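PDB 7OEC: DNA polymerase II large subunit from Pyrococcus horikoshii, which carries an intein, the crystallised segment, which probably excises itself from the polymerase precursor and joins the flanking sequences by protein splicing. Local coordinates for residues 25-30 / 68-73; 80-85 / 136-141. The protein carries 2 engineered substitutions. All coordinates share one frame; numbering follows the deposited sequence.

Interaction 1. Residues 25-30 / 68-73; sequences KELYEL and EEVIKA
Leu27 and Tyr28, from a short helix, pack against Val70 and Lys72 of a strand. Leu27 comes first. Its CG lies 4.0 Å from Val70 CG1, and the two side chains meet at a slant. Tyr28 follows and makes most of the contact. Its CG is anti to the backbone N (chi1 -176°), which carries the ring across toward Lys72. Tyr28 CD1 touches Val70 CG2 at 3.7 Å, near the base of the ring. Further out, Lys72 CB sits over one face of the ring in a CH-pi contact, 3.9 Å from the centroid and offset toward the rim. The extended Lys72 chain crosses the Tyr28 side chain at about a right angle and runs on along the same face, with Lys72 CD 4.0 Å from Tyr28 CE2. No hydrogen bond joins the two segments. The phenol OH is instead hydrogen-bonded to Glu34. Lys72 also makes a cation-pi contact with Phe147. Helix 25-29 and strand 68-73 cross at -122°, with their axes 8.3 Å apart. This is plain packing of the chain's only helix on its larger antiparallel sheet, beside the long strand 61-74. Tyr28 also touches Tyr41 of strand 40-43, while Leu27 reaches Leu151 of strand 147-153.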
ATOM      1  N   LYS A  25       5.653   7.520   5.885  1.00 18.60           N
ATOM      2  CA  LYS A  25       6.075   8.786   6.482  1.00 19.41           C
ATOM      3  C   LYS A  25       7.374   9.316   5.851  1.00 19.98           C
ATOM      4  O   LYS A  25       7.491  10.516   5.532  1.00 21.07           O
ATOM      5  CB  LYS A  25       6.173   8.633   7.996  1.00 24.84           C
ATOM      6  CG  LYS A  25       6.501   9.962   8.691  1.00 31.05           C
ATOM      7  CD  LYS A  25       6.442   9.811  10.198  1.00 39.58           C
ATOM      8  CE  LYS A  25       7.304  10.886  10.852  1.00 46.54           C
ATOM      9  NZ  LYS A  25       7.696  10.538  12.297  1.00 53.90           N
ATOM     10  N   GLU A  26       8.370   8.433   5.650  1.00 19.60           N
ATOM     11  CA  GLU A  26       9.614   8.833   4.978  1.00 20.21           C
ATOM     12  C   GLU A  26       9.342   9.258   3.543  1.00 19.19           C
ATOM     13  O   GLU A  26       9.918  10.237   3.040  1.00 21.16           O
ATOM     14  CB  GLU A  26      10.627   7.681   4.964  1.00 23.22           C
ATOM     15  CG  GLU A  26      11.178   7.336   6.306  1.00 30.85           C
ATOM     16  CD  GLU A  26      12.102   6.092   6.254  1.00 36.35           C
ATOM     17  OE1 GLU A  26      11.860   5.080   5.496  1.00 31.32           O
ATOM     18  OE2 GLU A  26      13.082   6.144   7.013  1.00 45.90           O
ATOM     19  N   LEU A  27       8.451   8.533   2.868  1.00 19.10           N
ATOM     20  CA  LEU A  27       8.093   8.901   1.502  1.00 18.68           C
ATOM     21  C   LEU A  27       7.514  10.312   1.461  1.00 18.56           C
ATOM     22  O   LEU A  27       7.887  11.126   0.611  1.00 19.35           O
ATOM     23  CB  LEU A  27       7.117   7.876   0.914  1.00 19.84           C
ATOM     24  CG  LEU A  27       6.670   8.109  -0.537  1.00 20.92           C
ATOM     25  CD1 LEU A  27       7.888   7.959  -1.418  1.00 24.45           C
ATOM     26  CD2 LEU A  27       5.587   7.172  -0.927  1.00 25.67           C
ATOM     27  N   TYR A  28       6.600  10.615   2.378  1.00 18.92           N
ATOM     28  CA  TYR A  28       6.015  11.945   2.450  1.00 18.94           C
ATOM     29  C   TYR A  28       7.105  12.996   2.598  1.00 19.86           C
ATOM     30  O   TYR A  28       7.047  14.058   1.967  1.00 22.62           O
ATOM     31  CB  TYR A  28       5.008  11.963   3.616  1.00 19.98           C
ATOM     32  CG  TYR A  28       4.275  13.265   3.726  1.00 20.00           C
ATOM     33  CD1 TYR A  28       3.228  13.567   2.881  1.00 20.67           C
ATOM     34  CD2 TYR A  28       4.653  14.183   4.661  1.00 22.03           C
ATOM     35  CE1 TYR A  28       2.611  14.740   2.956  1.00 23.85           C
ATOM     36  CE2 TYR A  28       4.027  15.371   4.773  1.00 24.92           C
ATOM     37  CZ  TYR A  28       3.003  15.654   3.897  1.00 25.05           C
ATOM     38  OH  TYR A  28       2.346  16.859   3.928  1.00 31.01           O
ATOM     39  N   GLU A  29       8.117  12.697   3.410  1.00 20.23           N
ATOM     40  CA  GLU A  29       9.224  13.613   3.650  1.00 22.84           C
ATOM     41  C   GLU A  29      10.191  13.733   2.484  1.00 22.77           C
ATOM     42  O   GLU A  29      11.044  14.626   2.508  1.00 26.12           O
ATOM     43  CB  GLU A  29       9.972  13.138   4.888  1.00 27.54           C
ATOM     44  CG  GLU A  29       9.133  13.223   6.137  1.00 36.64           C
ATOM     45  CD  GLU A  29       9.708  12.436   7.344  1.00 47.09           C
ATOM     46  OE1 GLU A  29      10.754  11.727   7.205  1.00 49.31           O
ATOM     47  OE2 GLU A  29       9.083  12.527   8.437  1.00 49.38           O
ATOM     48  N   LEU A  30      10.118  12.840   1.506  1.00 21.50           N
ATOM     49  CA  LEU A  30      10.910  12.935   0.281  1.00 22.29           C
ATOM     50  C   LEU A  30      10.277  13.833  -0.764  1.00 21.81           C
ATOM     51  O   LEU A  30      10.841  13.985  -1.853  1.00 22.50           O
ATOM     52  CB  LEU A  30      11.113  11.542  -0.307  1.00 23.20           C
ATOM     53  CG  LEU A  30      12.094  10.648   0.459  1.00 26.00           C
ATOM     54  CD1 LEU A  30      12.066   9.245  -0.125  1.00 25.97           C
ATOM     55  CD2 LEU A  30      13.507  11.209   0.467  1.00 29.21           C
ATOM     56  N   GLU A  68       2.382  10.755  -8.257  1.00 23.37           N
ATOM     57  CA  GLU A  68       1.797  12.057  -8.555  1.00 25.19           C
ATOM     58  C   GLU A  68       1.734  12.948  -7.321  1.00 23.01           C
ATOM     59  O   GLU A  68       1.956  14.163  -7.429  1.00 26.16           O
ATOM     60  CB  GLU A  68       0.403  11.849  -9.150  1.00 32.76           C
ATOM     61  CG  GLU A  68      -0.201  13.055  -9.787  1.00 46.46           C
ATOM     62  CD  GLU A  68      -1.096  12.693 -10.955  1.00 59.19           C
ATOM     63  OE1 GLU A  68      -1.293  11.469 -11.170  1.00 65.25           O
ATOM     64  OE2 GLU A  68      -1.579  13.623 -11.662  1.00 63.62           O
ATOM     65  N   GLU A  69       1.447  12.370  -6.149  1.00 22.48           N
ATOM     66  CA  GLU A  69       1.405  13.145  -4.913  1.00 23.13           C
ATOM     67  C   GLU A  69       1.462  12.190  -3.734  1.00 20.80           C
ATOM     68  O   GLU A  69       1.185  10.996  -3.868  1.00 19.78           O
ATOM     69  CB  GLU A  69       0.165  14.029  -4.826  1.00 26.83           C
ATOM     70  CG  GLU A  69      -1.089  13.260  -4.757  1.00 32.68           C
ATOM     71  CD  GLU A  69      -2.328  14.174  -4.879  1.00 44.10           C
ATOM     72  OE1 GLU A  69      -2.407  15.001  -5.807  1.00 51.72           O
ATOM     73  OE2 GLU A  69      -3.220  14.065  -4.040  1.00 47.32           O
ATOM     74  N   VAL A  70       1.868  12.724  -2.589  1.00 19.37           N
ATOM     75  CA  VAL A  70       1.814  12.021  -1.316  1.00 18.37           C
ATOM     76  C   VAL A  70       0.969  12.877  -0.379  1.00 17.54           C
ATOM     77  O   VAL A  70       1.007  14.108  -0.428  1.00 21.43           O
ATOM     78  CB  VAL A  70       3.250  11.809  -0.795  1.00 19.77           C
ATOM     79  CG1 VAL A  70       4.016  10.902  -1.708  1.00 21.31           C
ATOM     80  CG2 VAL A  70       4.015  13.135  -0.706  1.00 26.12           C
ATOM     81  N   ILE A  71       0.214  12.229   0.490  1.00 17.82           N
ATOM     82  CA  ILE A  71      -0.824  12.883   1.266  1.00 19.79           C
ATOM     83  C   ILE A  71      -0.689  12.469   2.720  1.00 18.83           C
ATOM     84  O   ILE A  71      -0.466  11.294   3.021  1.00 20.00           O
ATOM     85  CB  ILE A  71      -2.229  12.531   0.732  1.00 26.05           C
ATOM     86  CG1 ILE A  71      -2.318  12.903  -0.742  1.00 33.80           C
ATOM     87  CG2 ILE A  71      -3.324  13.200   1.644  1.00 28.08           C
ATOM     88  CD1 ILE A  71      -3.506  12.317  -1.435  1.00 41.08           C
ATOM     89  N   LYS A  72      -0.856  13.429   3.618  1.00 18.63           N
ATOM     90  CA  LYS A  72      -0.904  13.198   5.053  1.00 19.74           C
ATOM     91  C   LYS A  72      -2.227  13.777   5.541  1.00 20.12           C
ATOM     92  O   LYS A  72      -2.544  14.934   5.259  1.00 21.62           O
ATOM     93  CB  LYS A  72       0.274  13.902   5.711  1.00 20.26           C
ATOM     94  CG  LYS A  72       0.288  13.828   7.239  1.00 22.35           C
ATOM     95  CD  LYS A  72       1.498  14.570   7.763  1.00 28.91           C
ATOM     96  CE  LYS A  72       1.448  14.884   9.228  1.00 38.81           C
ATOM     97  NZ  LYS A  72       2.664  15.648   9.649  1.00 43.96           N
ATOM     98  N   ALA A  73      -3.016  12.955   6.214  1.00 19.51           N
ATOM     99  CA  ALA A  73      -4.347  13.339   6.640  1.00 20.06           C
ATOM    100  C   ALA A  73      -4.565  12.977   8.098  1.00 20.65           C
ATOM    101  O   ALA A  73      -3.973  12.017   8.606  1.00 21.06           O
ATOM    102  CB  ALA A  73      -5.386  12.575   5.824  1.00 22.26           C
TER

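Interaction 2. Residues 80-85 / 136-141; sequences IRFELE and KKIEFI
In Ile80 and Ile138 alike, CG2 is anti to the backbone N, which brings Ile80 CG2 and Ile138 CG2 to 3.5 Å, a tight fit. Phe82 lies alongside Ile138, and Ile80 CG2 sits over one face of the Phe82 ring. In one of its two conformers, Phe140 CE2 meets Ile80 CG1 at 3.7 Å. On the other face of the sheet, Arg81 has CG anti to the backbone N (chi1 179°), and Glu83 has CG anti to its carbonyl carbon (chi1 -57°). Their charged ends come together there. Arg81 NE donates to Glu83 OE2 at 3.3 Å, in the guanidinium plane and on the anti side of the carboxylate. Glu83 OE1 makes a long salt bridge to Lys136 NZ at 4.0 Å. Arg81 NH1 has a second partner in Glu91. Ile141 CD1 packs on Arg81 CB. Arg81 and Glu139 form a hydrogen-bonded pair, with Arg81 N to Glu139 O at 2.8 Å and a return bond. Glu83 N binds Lys137 O at 2.9 Å. Glu83 O accepts from both Lys137 N and Lys136 N. Lys136 and Lys137 thus both face Glu83, a classic beta bulge at the centre of a four-stranded antiparallel sheet of this mostly beta intein domain.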
ATOM      1  N   ILE A  80      -7.682  -1.649  10.124  1.00 19.79           N
ATOM      2  CA  ILE A  80      -7.775  -3.096  10.092  1.00 17.50           C
ATOM      3  C   ILE A  80      -6.379  -3.644   9.831  1.00 17.97           C
ATOM      4  O   ILE A  80      -5.677  -3.172   8.929  1.00 19.73           O
ATOM      5  CB  ILE A  80      -8.786  -3.555   9.025  1.00 21.60           C
ATOM      6  CG1 ILE A  80     -10.177  -2.985   9.373  1.00 26.19           C
ATOM      7  CG2 ILE A  80      -8.843  -5.071   8.953  1.00 24.09           C
ATOM      8  CD1 ILE A  80     -11.180  -3.353   8.384  1.00 28.05           C
ATOM      9  N   ARG A  81      -5.984  -4.626  10.621  1.00 18.93           N
ATOM     10  CA  ARG A  81      -4.721  -5.315  10.447  1.00 17.92           C
ATOM     11  C   ARG A  81      -4.991  -6.724   9.951  1.00 18.80           C
ATOM     12  O   ARG A  81      -5.810  -7.457  10.519  1.00 22.07           O
ATOM     13  CB  ARG A  81      -3.966  -5.366  11.771  1.00 21.71           C
ATOM     14  CG  ARG A  81      -2.623  -6.088  11.702  1.00 23.57           C
ATOM     15  CD  ARG A  81      -2.005  -6.070  13.074  1.00 29.66           C
ATOM     16  NE  ARG A  81      -0.860  -6.950  13.176  1.00 37.02           N
ATOM     17  CZ  ARG A  81       0.366  -6.642  12.785  1.00 44.02           C
ATOM     18  NH1 ARG A  81       0.629  -5.448  12.230  1.00 49.40           N
ATOM     19  NH2 ARG A  81       1.329  -7.543  13.004  1.00 40.89           N
ATOM     20  N   PHE A  82      -4.307  -7.087   8.888  1.00 17.96           N
ATOM     21  CA  PHE A  82      -4.346  -8.412   8.306  1.00 17.42           C
ATOM     22  C   PHE A  82      -3.042  -9.114   8.617  1.00 17.97           C
ATOM     23  O   PHE A  82      -1.964  -8.604   8.287  1.00 20.79           O
ATOM     24  CB  PHE A  82      -4.494  -8.274   6.798  1.00 18.50           C
ATOM     25  CG  PHE A  82      -5.726  -7.547   6.404  1.00 18.87           C
ATOM     26  CD1 PHE A  82      -6.951  -8.183   6.450  1.00 21.52           C
ATOM     27  CD2 PHE A  82      -5.663  -6.225   6.040  1.00 21.08           C
ATOM     28  CE1 PHE A  82      -8.094  -7.530   6.147  1.00 22.45           C
ATOM     29  CE2 PHE A  82      -6.816  -5.544   5.649  1.00 22.49           C
ATOM     30  CZ  PHE A  82      -8.046  -6.200   5.706  1.00 22.65           C
ATOM     31  N   GLU A  83      -3.143 -10.272   9.246  1.00 19.59           N
ATOM     32  CA  GLU A  83      -2.010 -11.131   9.510  1.00 20.32           C
ATOM     33  C   GLU A  83      -2.133 -12.272   8.541  1.00 19.16           C
ATOM     34  O   GLU A  83      -3.185 -12.927   8.484  1.00 21.14           O
ATOM     35  CB  GLU A  83      -2.049 -11.649  10.951  1.00 24.92           C
ATOM     36  CG  GLU A  83      -2.096 -10.423  11.888  1.00 33.32           C
ATOM     37  CD  GLU A  83      -2.144 -10.749  13.362  1.00 47.08           C
ATOM     38  OE1 GLU A  83      -2.184 -11.962  13.675  1.00 53.79           O
ATOM     39  OE2 GLU A  83      -2.116  -9.795  14.195  1.00 54.27           O
ATOM     40  N   LEU A  84      -1.048 -12.543   7.849  1.00 18.85           N
ATOM     41  CA  LEU A  84      -1.008 -13.503   6.774  1.00 18.50           C
ATOM     42  C   LEU A  84      -0.256 -14.772   7.153  1.00 17.66           C
ATOM     43  O   LEU A  84       0.617 -14.809   8.039  1.00 20.35           O
ATOM     44  CB  LEU A  84      -0.341 -12.854   5.560  1.00 20.20           C
ATOM     45  CG  LEU A  84      -0.927 -11.460   5.177  1.00 21.76           C
ATOM     46  CD1 LEU A  84      -0.319 -10.954   3.878  1.00 21.95           C
ATOM     47  CD2 LEU A  84      -2.425 -11.521   5.021  1.00 22.08           C
ATOM     48  N   GLU A  85      -0.605 -15.822   6.419  1.00 20.26           N
ATOM     49  CA  GLU A  85       0.169 -17.040   6.438  1.00 22.35           C
ATOM     50  C   GLU A  85       1.614 -16.659   6.146  1.00 26.50           C
ATOM     51  O   GLU A  85       1.910 -15.829   5.276  1.00 28.08           O
ATOM     52  CB  GLU A  85      -0.410 -17.971   5.364  1.00 24.96           C
ATOM     53  CG  GLU A  85       0.210 -19.279   5.208  1.00 29.41           C
ATOM     54  CD  GLU A  85      -0.333 -20.058   3.991  1.00 30.31           C
ATOM     55  OE1 GLU A  85      -1.127 -19.523   3.128  1.00 27.32           O
ATOM     56  OE2 GLU A  85       0.026 -21.252   3.917  1.00 32.88           O
ATOM     57  N   LYS A 136      -4.849 -15.023   7.762  1.00 20.98           N
ATOM     58  CA  LYS A 136      -4.978 -15.913   8.908  1.00 22.27           C
ATOM     59  C   LYS A 136      -5.750 -15.264  10.048  1.00 22.70           C
ATOM     60  O   LYS A 136      -6.547 -15.929  10.727  1.00 26.73           O
ATOM     61  CB  LYS A 136      -3.584 -16.372   9.383  1.00 28.80           C
ATOM     62  CG  LYS A 136      -3.618 -17.364  10.567  1.00 40.17           C
ATOM     63  CD  LYS A 136      -2.216 -17.856  10.981  1.00 50.82           C
ATOM     64  CE  LYS A 136      -1.317 -16.683  11.451  1.00 55.37           C
ATOM     65  NZ  LYS A 136      -1.912 -15.777  12.536  1.00 55.45           N
ATOM     66  N   LYS A 137      -5.602 -13.950  10.198  1.00 23.18           N
ATOM     67  CA  LYS A 137      -6.271 -13.263  11.289  1.00 24.92           C
ATOM     68  C   LYS A 137      -6.520 -11.825  10.895  1.00 22.01           C
ATOM     69  O   LYS A 137      -5.696 -11.215  10.223  1.00 22.17           O
ATOM     70  CB  LYS A 137      -5.436 -13.270  12.570  1.00 30.21           C
ATOM     71  CG  LYS A 137      -6.233 -12.794  13.762  1.00 40.54           C
ATOM     72  CD  LYS A 137      -5.396 -12.845  15.042  1.00 45.91           C
ATOM     73  CE  LYS A 137      -6.211 -12.421  16.284  1.00 50.23           C
ATOM     74  NZ  LYS A 137      -7.046 -13.546  16.872  1.00 53.93           N
ATOM     75  N   ILE A 138      -7.642 -11.281  11.328  1.00 24.15           N
ATOM     76  CA  ILE A 138      -8.011  -9.904  11.058  1.00 23.04           C
ATOM     77  C   ILE A 138      -8.333  -9.242  12.385  1.00 26.27           C
ATOM     78  O   ILE A 138      -9.066  -9.805  13.209  1.00 31.01           O
ATOM     79  CB  ILE A 138      -9.216  -9.830  10.116  1.00 23.95           C
ATOM     80  CG1 ILE A 138      -8.875 -10.601   8.853  1.00 25.18           C
ATOM     81  CG2 ILE A 138      -9.552  -8.359   9.796  1.00 25.85           C
ATOM     82  CD1 ILE A 138     -10.001 -10.586   7.857  1.00 29.13           C
ATOM     83  N   GLU A 139      -7.747  -8.064  12.606  1.00 24.55           N
ATOM     84  CA  GLU A 139      -7.943  -7.306  13.830  0.56 24.81           C
ATOM     85  C   GLU A 139      -8.395  -5.889  13.537  1.00 21.15           C
ATOM     86  O   GLU A 139      -7.887  -5.257  12.616  1.00 22.08           O
ATOM     87  CB  GLU A 139      -6.628  -7.113  14.606  0.56 25.45           C
ATOM     88  CG  GLU A 139      -5.911  -8.391  14.954  0.56 30.61           C
ATOM     89  CD  GLU A 139      -4.810  -8.158  15.921  0.56 32.10           C
ATOM     90  OE1 GLU A 139      -4.024  -7.220  15.732  0.56 31.53           O
ATOM     91  OE2 GLU A 139      -4.752  -8.904  16.894  0.56 34.75           O
ATOM     92  N   PHE A 140      -9.279  -5.372  14.350  1.00 20.74           N
ATOM     93  CA  PHE A 140      -9.663  -3.969  14.287  0.60 20.66           C
ATOM     94  C   PHE A 140      -8.814  -3.247  15.313  1.00 20.79           C
ATOM     95  O   PHE A 140      -8.672  -3.710  16.456  1.00 23.59           O
ATOM     96  CB  PHE A 140     -11.126  -3.767  14.653  0.60 28.46           C
ATOM     97  CG  PHE A 140     -12.062  -3.943  13.522  0.60 35.09           C
ATOM     98  CD1 PHE A 140     -12.792  -5.118  13.391  0.60 41.22           C
ATOM     99  CD2 PHE A 140     -12.257  -2.940  12.607  0.60 37.05           C
ATOM    100  CE1 PHE A 140     -13.672  -5.293  12.338  0.60 42.23           C
ATOM    101  CE2 PHE A 140     -13.148  -3.114  11.567  0.60 39.38           C
ATOM    102  CZ  PHE A 140     -13.847  -4.296  11.440  0.60 42.57           C
ATOM    103  N   ILE A 141      -8.215  -2.124  14.908  1.00 19.99           N
ATOM    104  CA  ILE A 141      -7.234  -1.420  15.727  1.00 22.00           C
ATOM    105  C   ILE A 141      -7.681   0.021  15.897  1.00 23.41           C
ATOM    106  O   ILE A 141      -8.028   0.678  14.914  1.00 22.13           O
ATOM    107  CB  ILE A 141      -5.836  -1.528  15.093  1.00 28.42           C
ATOM    108  CG1 ILE A 141      -5.461  -3.020  15.137  1.00 34.05           C
ATOM    109  CG2 ILE A 141      -4.831  -0.593  15.783  1.00 32.09           C
ATOM    110  CD1 ILE A 141      -4.191  -3.250  14.537  1.00 39.91           C
TER

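Interactions 1 and 2 flank the middle of the molecule. Their centres are 25 Å apart, and their nearest atoms are about 14 Å apart, so they do not touch. Both segments of interaction 1 come before those of interaction 2 along the chain. Strand 61-74 of interaction 1 is followed directly by strand 79-84 of interaction 2, so a short connection leads from one region to the other. The strands belong to different antiparallel sheets. Interaction 1 packs the helix against the larger sheet, and interaction 2 pairs the two inner strands of the four-stranded one. Both fall within the intein splicing domain, so the two contacts build different parts of one mostly beta domain.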